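Local coordinates for putative uncharacterized protein (Bacillus anthracis, PDB 3LNO) that is of unknown function but belongs to the DUF59 family and may take part in iron-sulfur cluster assembly, at residues A[29-34]-A[95-100]; A[23-28]-A[102-107]; A[42-47]-A[75-80]; A[15-20]-A[65-70]. All blocks are in the same frame, centred on the assembly; numbering follows the deposited sequence. Where two conformers were deposited one is given.

In the fold
From the N terminus, the end of helix 3-16 and the turn after it open contact 4. Residues 23-28 then open contact 2, 29-34 open contact 1 and 42-47 open contact 3. Helix 60-74 closes contact 4 first. Contact 3 closes next, in the loop before strand 81-85. The C-terminal region closes contact 1 and then contact 2. The loop of contact 3 therefore lies within that of contact 1, which lies within that of contact 2, and contact 4 crosses all three. Contacts 1 and 2 touch and hold helix 98-106 against residues 23-34. Contact 3 lies on the far side of the centre. Contact 4 joins the end of helix 3-16 to helix 60-74.

Contact 1 (A[29-34]-A[95-100]); sequences IVNLGL and RMSRMA
The carbonyl oxygen Asn31 O is approached by several groups of segment 95-100. Ser97 N gives Asn31 O a nearly straight hydrogen bond in the carbonyl plane, 2.9 Å long with 172° at the hydrogen. Ser97 OG adds a weak, long bond of 3.5 Å to Asn31 O. The CA-H of selenomethionine Met96 and the methyl of Ala100 also close on this oxygen; Ala100 CB lies 3.4 Å from Asn31 O. Ser97 is the N-cap of helix 98-106. Ser97 OG sits between the backbone N and the carbonyl carbon (chi1 68°), where it accepts from Ala100 N at 3.2 Å.

Beside this, Leu32 and Met96 run side by side in the same direction, with Leu32 CD2 4.0 Å from Met96 SE. Leu32 O also accepts from Trp91 NE1. Gly33 ends the turn in a Schellman motif, and its CA lies 3.5 Å from Arg95 O. A water donates to Gly33 O at 2.7 Å and accepts from Arg95 NH1, at the edge of the guanidinium and in its plane. An N-H at the start of helix 98-106 thus meets a carbonyl at the end of a short turn, which may add a small electrostatic gain.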
loop_
_atom_site.group_PDB
_atom_site.type_symbol
_atom_site.label_atom_id
_atom_site.label_comp_id
_atom_site.label_asym_id
_atom_site.label_seq_id
_atom_site.Cartn_x
_atom_site.Cartn_y
_atom_site.Cartn_z
ATOM N N ILE A 29 -1.895 4.851 -2.839
ATOM C CA ILE A 29 -0.531 4.346 -2.714
ATOM C C ILE A 29 -0.227 3.197 -3.676
ATOM O O ILE A 29 0.926 2.946 -4.032
ATOM C CB ILE A 29 -0.219 3.962 -1.249
ATOM C CG1 ILE A 29 -1.120 2.817 -0.780
ATOM C CG2 ILE A 29 -0.443 5.158 -0.359
ATOM C CD1 ILE A 29 -0.778 2.283 0.624
ATOM N N VAL A 30 -1.259 2.458 -4.049
ATOM C CA VAL A 30 -1.134 1.401 -5.033
ATOM C C VAL A 30 -0.761 1.999 -6.402
ATOM O O VAL A 30 0.286 1.653 -6.986
ATOM C CB VAL A 30 -2.438 0.553 -5.095
ATOM C CG1 VAL A 30 -2.491 -0.293 -6.359
ATOM C CG2 VAL A 30 -2.513 -0.347 -3.872
ATOM N N ASN A 31 -1.584 2.927 -6.896
ATOM C CA ASN A 31 -1.286 3.566 -8.180
ATOM C C ASN A 31 0.015 4.375 -8.166
ATOM O O ASN A 31 0.671 4.504 -9.191
ATOM C CB ASN A 31 -2.483 4.373 -8.705
ATOM C CG ASN A 31 -3.566 3.478 -9.295
ATOM O OD1 ASN A 31 -4.591 3.247 -8.658
ATOM N ND2 ASN A 31 -3.334 2.952 -10.511
ATOM N N LEU A 32 0.430 4.857 -6.995
ATOM C CA LEU A 32 1.726 5.521 -6.931
ATOM C C LEU A 32 2.918 4.575 -7.065
ATOM O O LEU A 32 4.017 5.015 -7.369
ATOM C CB LEU A 32 1.889 6.314 -5.642
ATOM C CG LEU A 32 1.292 7.717 -5.655
ATOM C CD1 LEU A 32 1.558 8.383 -4.312
ATOM C CD2 LEU A 32 1.855 8.556 -6.805
ATOM N N GLY A 33 2.708 3.291 -6.821
ATOM C CA GLY A 33 3.817 2.352 -6.812
ATOM C C GLY A 33 4.532 2.296 -5.473
ATOM O O GLY A 33 5.693 1.860 -5.410
ATOM N N LEU A 34 3.880 2.757 -4.403
ATOM C CA LEU A 34 4.531 2.749 -3.082
ATOM C C LEU A 34 4.511 1.408 -2.380
ATOM O O LEU A 34 5.317 1.190 -1.478
ATOM C CB LEU A 34 3.933 3.785 -2.122
ATOM C CG LEU A 34 4.012 5.244 -2.569
ATOM C CD1 LEU A 34 3.357 6.092 -1.518
ATOM C CD2 LEU A 34 5.486 5.645 -2.780
ATOM N N ARG A 95 7.778 4.155 -11.184
ATOM C CA ARG A 95 6.968 3.114 -10.532
ATOM C C ARG A 95 5.447 3.386 -10.558
ATOM O O ARG A 95 4.621 2.535 -10.207
ATOM C CB ARG A 95 7.410 2.934 -9.075
ATOM C CG ARG A 95 8.765 2.300 -8.950
ATOM C CD ARG A 95 9.118 2.074 -7.489
ATOM N NE ARG A 95 10.453 1.524 -7.392
ATOM C CZ ARG A 95 10.724 0.224 -7.400
ATOM N NH1 ARG A 95 9.743 -0.669 -7.491
ATOM N NH2 ARG A 95 11.979 -0.178 -7.322
HETATM N N MSE A 96 5.064 4.563 -10.995
HETATM C CA MSE A 96 3.630 4.861 -11.054
HETATM C C MSE A 96 2.879 4.031 -12.107
HETATM O O MSE A 96 3.442 3.700 -13.147
HETATM C CB MSE A 96 3.488 6.335 -11.344
HETATM C CG MSE A 96 3.960 7.123 -10.143
HETATM SE SE MSE A 96 3.584 9.022 -10.343
HETATM C CE MSE A 96 3.535 9.295 -12.252
ATOM N N SER A 97 1.611 3.710 -11.849
ATOM C CA SER A 97 0.786 3.026 -12.860
ATOM C C SER A 97 0.497 3.893 -14.096
ATOM O O SER A 97 0.695 5.102 -14.067
ATOM C CB SER A 97 -0.566 2.619 -12.238
ATOM O OG SER A 97 -1.346 3.781 -11.945
ATOM N N ARG A 98 -0.042 3.270 -15.153
ATOM C CA ARG A 98 -0.458 3.993 -16.361
ATOM C C ARG A 98 -1.424 5.121 -15.992
ATOM O O ARG A 98 -1.267 6.241 -16.450
ATOM C CB ARG A 98 -1.100 3.004 -17.360
ATOM C CG ARG A 98 -1.816 3.610 -18.636
ATOM C CD ARG A 98 -2.575 2.516 -19.407
ATOM N NE ARG A 98 -3.559 1.833 -18.547
ATOM C CZ ARG A 98 -4.823 2.242 -18.380
ATOM N NH1 ARG A 98 -5.621 1.586 -17.552
ATOM N NH2 ARG A 98 -5.293 3.317 -19.031
HETATM N N MSE A 99 -2.419 4.845 -15.149
HETATM C CA MSE A 99 -3.397 5.900 -14.798
HETATM C C MSE A 99 -2.787 7.037 -13.973
HETATM O O MSE A 99 -3.164 8.204 -14.137
HETATM C CB MSE A 99 -4.653 5.337 -14.097
HETATM C CG MSE A 99 -5.625 4.650 -15.073
HETATM SE SE MSE A 99 -6.242 5.902 -16.474
HETATM C CE MSE A 99 -7.003 7.280 -15.274
ATOM N N ALA A 100 -1.856 6.701 -13.081
ATOM C CA ALA A 100 -1.176 7.725 -12.308
ATOM C C ALA A 100 -0.380 8.631 -13.237
ATOM O O ALA A 100 -0.424 9.869 -13.108
ATOM C CB ALA A 100 -0.284 7.093 -11.197
HETATM O O HOH W 1 6.540 -0.090 -7.020
#

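Contact 2 (A[23-28]-A[102-107]); sequences PELGVD and IALGIR
Leu104 carries the apolar part of this contact. Its CD2 reaches from helix 98-106 to two side chains of segment 23-28. Leu104 CD2 lies 4.4 Å from Leu25 CD2 and equally far from Val27 CG2. The same methyl, Leu104 CD2, also lies 4.2 Å from the backbone oxygen Leu25 O. These are loose contacts at the protein surface. Packing continues on the other branch, where Leu104 CD1 meets Met96 of contact 1. Leu25 and Val27 both also rest on Leu32, so the leucine joins an apolar cluster that spans contacts 1 and 2.

The polar part belongs to Arg107, the last modelled residue. Its chain is bent at chi3 (-47°), which places NE, and the guanidinium beyond comes up to the backbone of Leu25 and Gly26. Arg107 NH2 is 3.2 Å from Gly26 O. Leu25 O lies 4.0 Å from Arg107 NH2, at the edge of the group and near its plane. Gly26 has a positive phi of 65°, a backbone shape that suits glycine.

Within the helix, Ala103 O accepts from two backbone donors, Arg107 N at 2.7 Å and Ile106 N at 3.0 Å. This ties the backbone of Arg107 to the last turn. The contact rests on van der Waals packing of Leu104 together with the Arg107 side chain. The positive charge beside two carbonyl oxygens probably adds a modest electrostatic attraction.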
loop_
_atom_site.group_PDB
_atom_site.type_symbol
_atom_site.label_atom_id
_atom_site.label_comp_id
_atom_site.label_asym_id
_atom_site.label_seq_id
_atom_site.Cartn_x
_atom_site.Cartn_y
_atom_site.Cartn_z
ATOM N N PRO A 23 -1.888 12.169 0.559
ATOM C CA PRO A 23 -2.579 13.464 0.528
ATOM C C PRO A 23 -1.884 14.516 -0.347
ATOM O O PRO A 23 -2.554 15.307 -1.008
ATOM C CB PRO A 23 -2.584 13.902 1.996
ATOM C CG PRO A 23 -2.383 12.651 2.779
ATOM C CD PRO A 23 -1.503 11.773 1.925
ATOM N N GLU A 24 -0.561 14.523 -0.360
ATOM C CA GLU A 24 0.169 15.495 -1.158
ATOM C C GLU A 24 -0.029 15.310 -2.668
ATOM O O GLU A 24 0.003 16.277 -3.420
ATOM C CB GLU A 24 1.655 15.449 -0.799
ATOM C CG GLU A 24 1.926 15.744 0.678
ATOM C CD GLU A 24 3.194 15.075 1.190
ATOM O OE1 GLU A 24 3.347 13.846 0.980
ATOM O OE2 GLU A 24 4.029 15.779 1.806
ATOM N N LEU A 25 -0.241 14.077 -3.123
ATOM C CA LEU A 25 -0.418 13.877 -4.555
ATOM C C LEU A 25 -1.842 13.620 -4.992
ATOM O O LEU A 25 -2.129 13.659 -6.182
ATOM C CB LEU A 25 0.468 12.752 -5.061
ATOM C CG LEU A 25 1.927 13.139 -5.142
ATOM C CD1 LEU A 25 2.765 11.905 -5.433
ATOM C CD2 LEU A 25 2.112 14.236 -6.214
ATOM N N GLY A 26 -2.732 13.338 -4.048
ATOM C CA GLY A 26 -4.104 13.008 -4.402
ATOM C C GLY A 26 -4.228 11.710 -5.191
ATOM O O GLY A 26 -5.175 11.544 -5.953
ATOM N N VAL A 27 -3.286 10.784 -4.991
ATOM C CA VAL A 27 -3.280 9.508 -5.707
ATOM C C VAL A 27 -3.088 8.400 -4.685
ATOM O O VAL A 27 -2.375 8.601 -3.697
ATOM C CB VAL A 27 -2.168 9.486 -6.799
ATOM C CG1 VAL A 27 -1.939 8.088 -7.362
ATOM C CG2 VAL A 27 -2.555 10.424 -7.931
ATOM N N ASP A 28 -3.732 7.251 -4.880
ATOM C CA ASP A 28 -3.630 6.175 -3.887
ATOM C C ASP A 28 -2.271 5.504 -3.932
ATOM O O ASP A 28 -1.583 5.551 -4.951
ATOM C CB ASP A 28 -4.721 5.137 -4.067
ATOM C CG ASP A 28 -4.549 4.322 -5.337
ATOM O OD1 ASP A 28 -3.673 3.416 -5.364
ATOM O OD2 ASP A 28 -5.305 4.581 -6.310
ATOM N N ILE A 102 -0.880 9.182 -16.344
ATOM C CA ILE A 102 -1.743 10.013 -17.182
ATOM C C ILE A 102 -2.301 11.137 -16.323
ATOM O O ILE A 102 -2.312 12.303 -16.739
ATOM C CB ILE A 102 -2.909 9.178 -17.798
ATOM C CG1 ILE A 102 -2.392 8.360 -18.989
ATOM C CG2 ILE A 102 -4.106 10.087 -18.189
ATOM C CD1 ILE A 102 -3.305 7.189 -19.323
ATOM N N ALA A 103 -2.797 10.792 -15.132
ATOM C CA ALA A 103 -3.459 11.811 -14.293
ATOM C C ALA A 103 -2.479 12.925 -13.910
ATOM O O ALA A 103 -2.806 14.110 -13.971
ATOM C CB ALA A 103 -4.082 11.194 -13.057
ATOM N N LEU A 104 -1.260 12.542 -13.557
ATOM C CA LEU A 104 -0.272 13.507 -13.094
ATOM C C LEU A 104 0.337 14.313 -14.215
ATOM O O LEU A 104 0.901 15.370 -13.968
ATOM C CB LEU A 104 0.785 12.840 -12.197
ATOM C CG LEU A 104 0.192 12.364 -10.847
ATOM C CD1 LEU A 104 1.149 11.442 -10.132
ATOM C CD2 LEU A 104 -0.145 13.544 -9.938
ATOM N N GLY A 105 0.187 13.852 -15.451
ATOM C CA GLY A 105 0.555 14.670 -16.601
ATOM C C GLY A 105 -0.427 15.806 -16.828
ATOM O O GLY A 105 -0.109 16.818 -17.450
ATOM N N ILE A 106 -1.635 15.656 -16.304
ATOM C CA ILE A 106 -2.684 16.653 -16.508
ATOM C C ILE A 106 -2.993 17.432 -15.220
ATOM O O ILE A 106 -3.276 18.615 -15.265
ATOM C CB ILE A 106 -3.978 15.980 -17.041
ATOM C CG1 ILE A 106 -3.900 15.837 -18.559
ATOM C CG2 ILE A 106 -5.227 16.771 -16.663
ATOM C CD1 ILE A 106 -3.747 14.389 -19.046
ATOM N N ARG A 107 -2.951 16.759 -14.077
ATOM C CA ARG A 107 -3.223 17.403 -12.790
ATOM C C ARG A 107 -1.923 17.913 -12.178
ATOM O O ARG A 107 -1.310 17.220 -11.371
ATOM C CB ARG A 107 -3.891 16.426 -11.818
ATOM C CG ARG A 107 -4.922 15.488 -12.473
ATOM C CD ARG A 107 -5.986 15.012 -11.513
ATOM N NE ARG A 107 -5.456 14.549 -10.241
ATOM C CZ ARG A 107 -6.201 14.360 -9.145
ATOM N NH1 ARG A 107 -7.509 14.630 -9.168
ATOM N NH2 ARG A 107 -5.642 13.932 -8.007
#

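Contact 3 (A[42-47]-A[75-80]); sequences ENNNAV and VPEVNE
Asn79 N donates to Asn44 O at 2.8 Å, coming from above the carbonyl plane, in the tight part of this contact. Beside it Val78 CG2, anti to its own backbone N, reaches within 3.4 Å of Asn44 O and 3.9 Å of Ala46 CB. Ala46 N completes this part with a 2.7 Å bond to Glu80 O.

Two side-chain amides add bonds to the backbone of the other segment. Asn45 OD1 accepts from Glu80 N at 2.9 Å, in the carbonyl plane and on a lone pair. Asn44 ND2 donates at 3.1 Å to Glu77 O. This oxygen lies close to the plane of the Asn44 amide, while ND2 stands above the plane of the Glu77 carbonyl.

The solvent side is more exposed but still firmly bonded, by Asn79 ND2 to Asn43 O (2.7 Å). Two acidic side chains are held more loosely. Glu80 touches Asn45 through CB, with its carboxylate plane turned 77° from the amide. The Glu77 carboxylate turns instead to a salt bridge with Lys12.

Val75 to Val78 form a type I beta turn after helix 60-74. Helix 3-16 covers the inner face: Phe9 lies on Asn44 and Val75, and Leu13 on Ala46. Beyond Glu80 the chain enters strand 81-85, parallel to its neighbour, strand 46-50.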
loop_
_atom_site.group_PDB
_atom_site.type_symbol
_atom_site.label_atom_id
_atom_site.label_comp_id
_atom_site.label_asym_id
_atom_site.label_seq_id
_atom_site.Cartn_x
_atom_site.Cartn_y
_atom_site.Cartn_z
ATOM N N GLU A 42 -0.965 -18.197 7.201
ATOM C CA GLU A 42 -2.093 -19.119 7.229
ATOM C C GLU A 42 -3.177 -18.636 8.180
ATOM O O GLU A 42 -4.323 -19.089 8.106
ATOM C CB GLU A 42 -1.639 -20.535 7.628
ATOM C CG GLU A 42 -1.267 -20.697 9.100
ATOM C CD GLU A 42 -1.185 -22.160 9.527
ATOM O OE1 GLU A 42 -0.575 -22.963 8.787
ATOM O OE2 GLU A 42 -1.731 -22.510 10.599
ATOM N N ASN A 43 -2.809 -17.723 9.077
ATOM C CA ASN A 43 -3.769 -17.150 10.026
ATOM C C ASN A 43 -4.235 -15.732 9.677
ATOM O O ASN A 43 -4.746 -15.014 10.541
ATOM C CB ASN A 43 -3.188 -17.178 11.441
ATOM C CG ASN A 43 -2.971 -18.597 11.943
ATOM O OD1 ASN A 43 -3.899 -19.404 11.944
ATOM N ND2 ASN A 43 -1.749 -18.911 12.345
ATOM N N ASN A 44 -4.015 -15.318 8.431
ATOM C CA ASN A 44 -4.482 -14.006 7.956
ATOM C C ASN A 44 -3.788 -12.819 8.620
ATOM O O ASN A 44 -4.288 -11.693 8.601
ATOM C CB ASN A 44 -6.009 -13.878 8.074
ATOM C CG ASN A 44 -6.748 -14.555 6.920
ATOM O OD1 ASN A 44 -6.150 -15.269 6.123
ATOM N ND2 ASN A 44 -8.047 -14.305 6.815
ATOM N N ASN A 45 -2.632 -13.082 9.205
ATOM C CA ASN A 45 -1.734 -12.035 9.652
ATOM C C ASN A 45 -0.994 -11.492 8.446
ATOM O O ASN A 45 -0.367 -12.257 7.702
ATOM C CB ASN A 45 -0.731 -12.635 10.620
ATOM C CG ASN A 45 -1.384 -13.127 11.882
ATOM O OD1 ASN A 45 -2.251 -12.451 12.460
ATOM N ND2 ASN A 45 -0.967 -14.298 12.333
ATOM N N ALA A 46 -1.035 -10.178 8.281
ATOM C CA ALA A 46 -0.554 -9.537 7.070
ATOM C C ALA A 46 0.639 -8.614 7.338
ATOM O O ALA A 46 0.684 -7.912 8.367
ATOM C CB ALA A 46 -1.699 -8.762 6.418
ATOM N N VAL A 47 1.598 -8.640 6.415
ATOM C CA VAL A 47 2.753 -7.748 6.421
ATOM C C VAL A 47 2.751 -6.941 5.105
ATOM O O VAL A 47 2.877 -7.506 4.022
ATOM C CB VAL A 47 4.090 -8.499 6.507
ATOM C CG1 VAL A 47 5.246 -7.481 6.525
ATOM C CG2 VAL A 47 4.162 -9.446 7.774
ATOM N N VAL A 75 -11.415 -5.125 5.282
ATOM C CA VAL A 75 -11.144 -6.558 5.173
ATOM C C VAL A 75 -11.082 -7.148 6.581
ATOM O O VAL A 75 -10.010 -7.535 7.064
ATOM C CB VAL A 75 -9.819 -6.804 4.437
ATOM C CG1 VAL A 75 -9.675 -8.274 4.095
ATOM C CG2 VAL A 75 -9.757 -5.921 3.174
ATOM N N PRO A 76 -12.247 -7.206 7.254
ATOM C CA PRO A 76 -12.359 -7.557 8.682
ATOM C C PRO A 76 -11.762 -8.912 9.027
ATOM O O PRO A 76 -11.416 -9.138 10.177
ATOM C CB PRO A 76 -13.875 -7.571 8.928
ATOM C CG PRO A 76 -14.493 -7.744 7.506
ATOM C CD PRO A 76 -13.560 -6.946 6.637
ATOM N N GLU A 77 -11.638 -9.808 8.054
ATOM C CA GLU A 77 -11.047 -11.106 8.340
ATOM C C GLU A 77 -9.512 -11.063 8.445
ATOM O O GLU A 77 -8.880 -12.085 8.751
ATOM C CB GLU A 77 -11.513 -12.187 7.336
ATOM C CG GLU A 77 -10.916 -12.103 5.910
ATOM C CD GLU A 77 -11.647 -11.110 5.006
ATOM O OE1 GLU A 77 -12.202 -10.114 5.532
ATOM O OE2 GLU A 77 -11.655 -11.324 3.764
ATOM N N VAL A 78 -8.904 -9.902 8.192
ATOM C CA VAL A 78 -7.464 -9.798 8.420
ATOM C C VAL A 78 -7.198 -9.832 9.941
ATOM O O VAL A 78 -8.004 -9.325 10.722
ATOM C CB VAL A 78 -6.840 -8.511 7.796
ATOM C CG1 VAL A 78 -7.228 -7.270 8.579
ATOM C CG2 VAL A 78 -5.330 -8.614 7.759
ATOM N N ASN A 79 -6.091 -10.442 10.358
ATOM C CA ASN A 79 -5.718 -10.396 11.772
ATOM C C ASN A 79 -4.631 -9.391 12.037
ATOM O O ASN A 79 -4.915 -8.196 12.054
ATOM C CB ASN A 79 -5.443 -11.783 12.338
ATOM C CG ASN A 79 -6.732 -12.570 12.473
ATOM O OD1 ASN A 79 -7.744 -12.022 12.922
ATOM N ND2 ASN A 79 -6.735 -13.815 12.012
ATOM N N GLU A 80 -3.392 -9.824 12.194
ATOM C CA GLU A 80 -2.359 -8.826 12.390
ATOM C C GLU A 80 -2.135 -7.981 11.153
ATOM O O GLU A 80 -2.152 -8.473 10.020
ATOM C CB GLU A 80 -1.048 -9.459 12.807
ATOM C CG GLU A 80 -0.070 -8.466 13.438
ATOM C CD GLU A 80 1.248 -9.145 13.772
ATOM O OE1 GLU A 80 1.322 -10.387 13.603
ATOM O OE2 GLU A 80 2.206 -8.458 14.195
#

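Contact 4 (A[15-20]-A[65-70]); sequences ANLEAV and SDVKKV
Val20 and Val70 are the two large bumps of this contact. Val20 projects from just after the 3-10 turn that follows helix 3-16, into a shallow hollow on helix 60-74 bounded by Asp66, Val67 and Val70. Val20 CG2 points into the hollow, 3.9 Å from Val70 CG2 and 4.0 Å from Val67 CA. Val20 CG1 lies along one rim, 4.1 Å from Asp66 CB, where the two side chains slide past each other in opposite directions.

Val70 answers from the other side. Its CG1, anti to the backbone N (chi1 155°), enters a recess between Asn16, Ala19 and Val20. Val70 CG1 comes 3.4 Å from the backbone oxygen Asn16 O and 4.2 Å from Ala19 CB. CG2 of Val70 turns to Ala19 O and Val20.

Helix 60-74 is the connection of a beta-alpha-beta crossover, linking the parallel neighbours 46-50 and 81-85 of the mixed sheet. The helix 3-16 region packs beside it, in the alpha-beta fold of this DUF59 domain.

Deeper in, the buried Leu17 crosses Val67 at a slant. Leu17 CD2 lies across the fork of the valine, 4.0 Å from Val67 CG1 and 4.2 Å from Val67 CG2. Ile29 of contact 1 packs on both Val20 and Val67. Leu71 extends the helical surface to Leu17 and Asn16, whose ND2 donates to Lys12 O.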
loop_
_atom_site.group_PDB
_atom_site.type_symbol
_atom_site.label_atom_id
_atom_site.label_comp_id
_atom_site.label_asym_id
_atom_site.label_seq_id
_atom_site.Cartn_x
_atom_site.Cartn_y
_atom_site.Cartn_z
ATOM N N ALA A 15 -5.757 -4.843 -3.257
ATOM C CA ALA A 15 -6.809 -4.080 -3.940
ATOM C C ALA A 15 -7.444 -3.077 -2.980
ATOM O O ALA A 15 -7.797 -1.963 -3.359
ATOM C CB ALA A 15 -7.930 -5.047 -4.539
ATOM N N ASN A 16 -7.582 -3.457 -1.721
ATOM C CA ASN A 16 -8.207 -2.534 -0.776
ATOM C C ASN A 16 -7.313 -1.338 -0.420
ATOM O O ASN A 16 -7.795 -0.313 0.059
ATOM C CB ASN A 16 -8.677 -3.281 0.471
ATOM C CG ASN A 16 -10.038 -3.893 0.269
ATOM O OD1 ASN A 16 -11.059 -3.249 0.525
ATOM N ND2 ASN A 16 -10.068 -5.137 -0.225
ATOM N N LEU A 17 -6.008 -1.469 -0.666
ATOM C CA LEU A 17 -5.067 -0.377 -0.415
ATOM C C LEU A 17 -5.273 0.778 -1.412
ATOM O O LEU A 17 -4.713 1.868 -1.250
ATOM C CB LEU A 17 -3.634 -0.904 -0.463
ATOM C CG LEU A 17 -3.237 -1.826 0.705
ATOM C CD1 LEU A 17 -1.796 -2.299 0.513
ATOM C CD2 LEU A 17 -3.369 -1.059 2.055
ATOM N N GLU A 18 -6.106 0.567 -2.423
ATOM C CA GLU A 18 -6.470 1.689 -3.303
ATOM C C GLU A 18 -7.289 2.742 -2.595
ATOM O O GLU A 18 -7.487 3.830 -3.136
ATOM C CB GLU A 18 -7.260 1.233 -4.522
ATOM C CG GLU A 18 -6.421 0.447 -5.478
ATOM C CD GLU A 18 -7.205 -0.018 -6.669
ATOM O OE1 GLU A 18 -8.277 -0.644 -6.489
ATOM O OE2 GLU A 18 -6.735 0.251 -7.792
ATOM N N ALA A 19 -7.792 2.430 -1.406
ATOM C CA ALA A 19 -8.558 3.418 -0.645
ATOM C C ALA A 19 -7.665 4.246 0.252
ATOM O O ALA A 19 -8.165 5.055 1.028
ATOM C CB ALA A 19 -9.642 2.738 0.181
ATOM N N VAL A 20 -6.351 4.021 0.195
ATOM C CA VAL A 20 -5.396 4.820 1.000
ATOM C C VAL A 20 -4.723 5.844 0.083
ATOM O O VAL A 20 -4.012 5.477 -0.859
ATOM C CB VAL A 20 -4.288 3.923 1.625
ATOM C CG1 VAL A 20 -3.259 4.773 2.357
ATOM C CG2 VAL A 20 -4.888 2.812 2.540
ATOM N N SER A 65 -1.097 4.708 9.534
ATOM C CA SER A 65 -2.334 4.483 10.290
ATOM C C SER A 65 -3.545 4.322 9.347
ATOM O O SER A 65 -4.470 3.554 9.625
ATOM C CB SER A 65 -2.581 5.558 11.375
ATOM O OG SER A 65 -2.413 6.861 10.861
ATOM N N ASP A 66 -3.526 5.027 8.217
ATOM C CA ASP A 66 -4.580 4.860 7.218
ATOM C C ASP A 66 -4.598 3.433 6.631
ATOM O O ASP A 66 -5.661 2.840 6.431
ATOM C CB ASP A 66 -4.414 5.889 6.116
ATOM C CG ASP A 66 -5.575 6.840 6.044
ATOM O OD1 ASP A 66 -5.799 7.581 7.032
ATOM O OD2 ASP A 66 -6.271 6.839 4.997
ATOM N N VAL A 67 -3.418 2.865 6.398
ATOM C CA VAL A 67 -3.327 1.470 5.991
ATOM C C VAL A 67 -4.010 0.555 7.016
ATOM O O VAL A 67 -4.846 -0.276 6.662
ATOM C CB VAL A 67 -1.846 1.017 5.754
ATOM C CG1 VAL A 67 -1.764 -0.475 5.633
ATOM C CG2 VAL A 67 -1.278 1.631 4.475
ATOM N N LYS A 68 -3.695 0.728 8.300
ATOM C CA LYS A 68 -4.305 -0.134 9.316
ATOM C C LYS A 68 -5.810 0.053 9.422
ATOM O O LYS A 68 -6.561 -0.905 9.488
ATOM C CB LYS A 68 -3.636 0.056 10.674
ATOM C CG LYS A 68 -2.149 -0.277 10.629
ATOM C CD LYS A 68 -1.540 -0.242 12.020
ATOM C CE LYS A 68 -0.225 -1.023 12.073
ATOM N NZ LYS A 68 0.195 -1.180 13.488
ATOM N N LYS A 69 -6.260 1.289 9.418
ATOM C CA LYS A 69 -7.693 1.536 9.457
ATOM C C LYS A 69 -8.388 0.949 8.233
ATOM O O LYS A 69 -9.442 0.291 8.345
ATOM C CB LYS A 69 -7.958 3.037 9.529
ATOM C CG LYS A 69 -9.441 3.390 9.535
ATOM C CD LYS A 69 -9.707 4.810 10.068
ATOM C CE LYS A 69 -9.380 5.896 9.035
ATOM N NZ LYS A 69 -9.861 7.254 9.469
ATOM N N VAL A 70 -7.823 1.179 7.052
ATOM C CA VAL A 70 -8.537 0.762 5.846
ATOM C C VAL A 70 -8.637 -0.762 5.824
ATOM O O VAL A 70 -9.706 -1.328 5.600
ATOM C CB VAL A 70 -7.875 1.299 4.563
ATOM C CG1 VAL A 70 -8.212 0.388 3.352
ATOM C CG2 VAL A 70 -8.314 2.746 4.315
#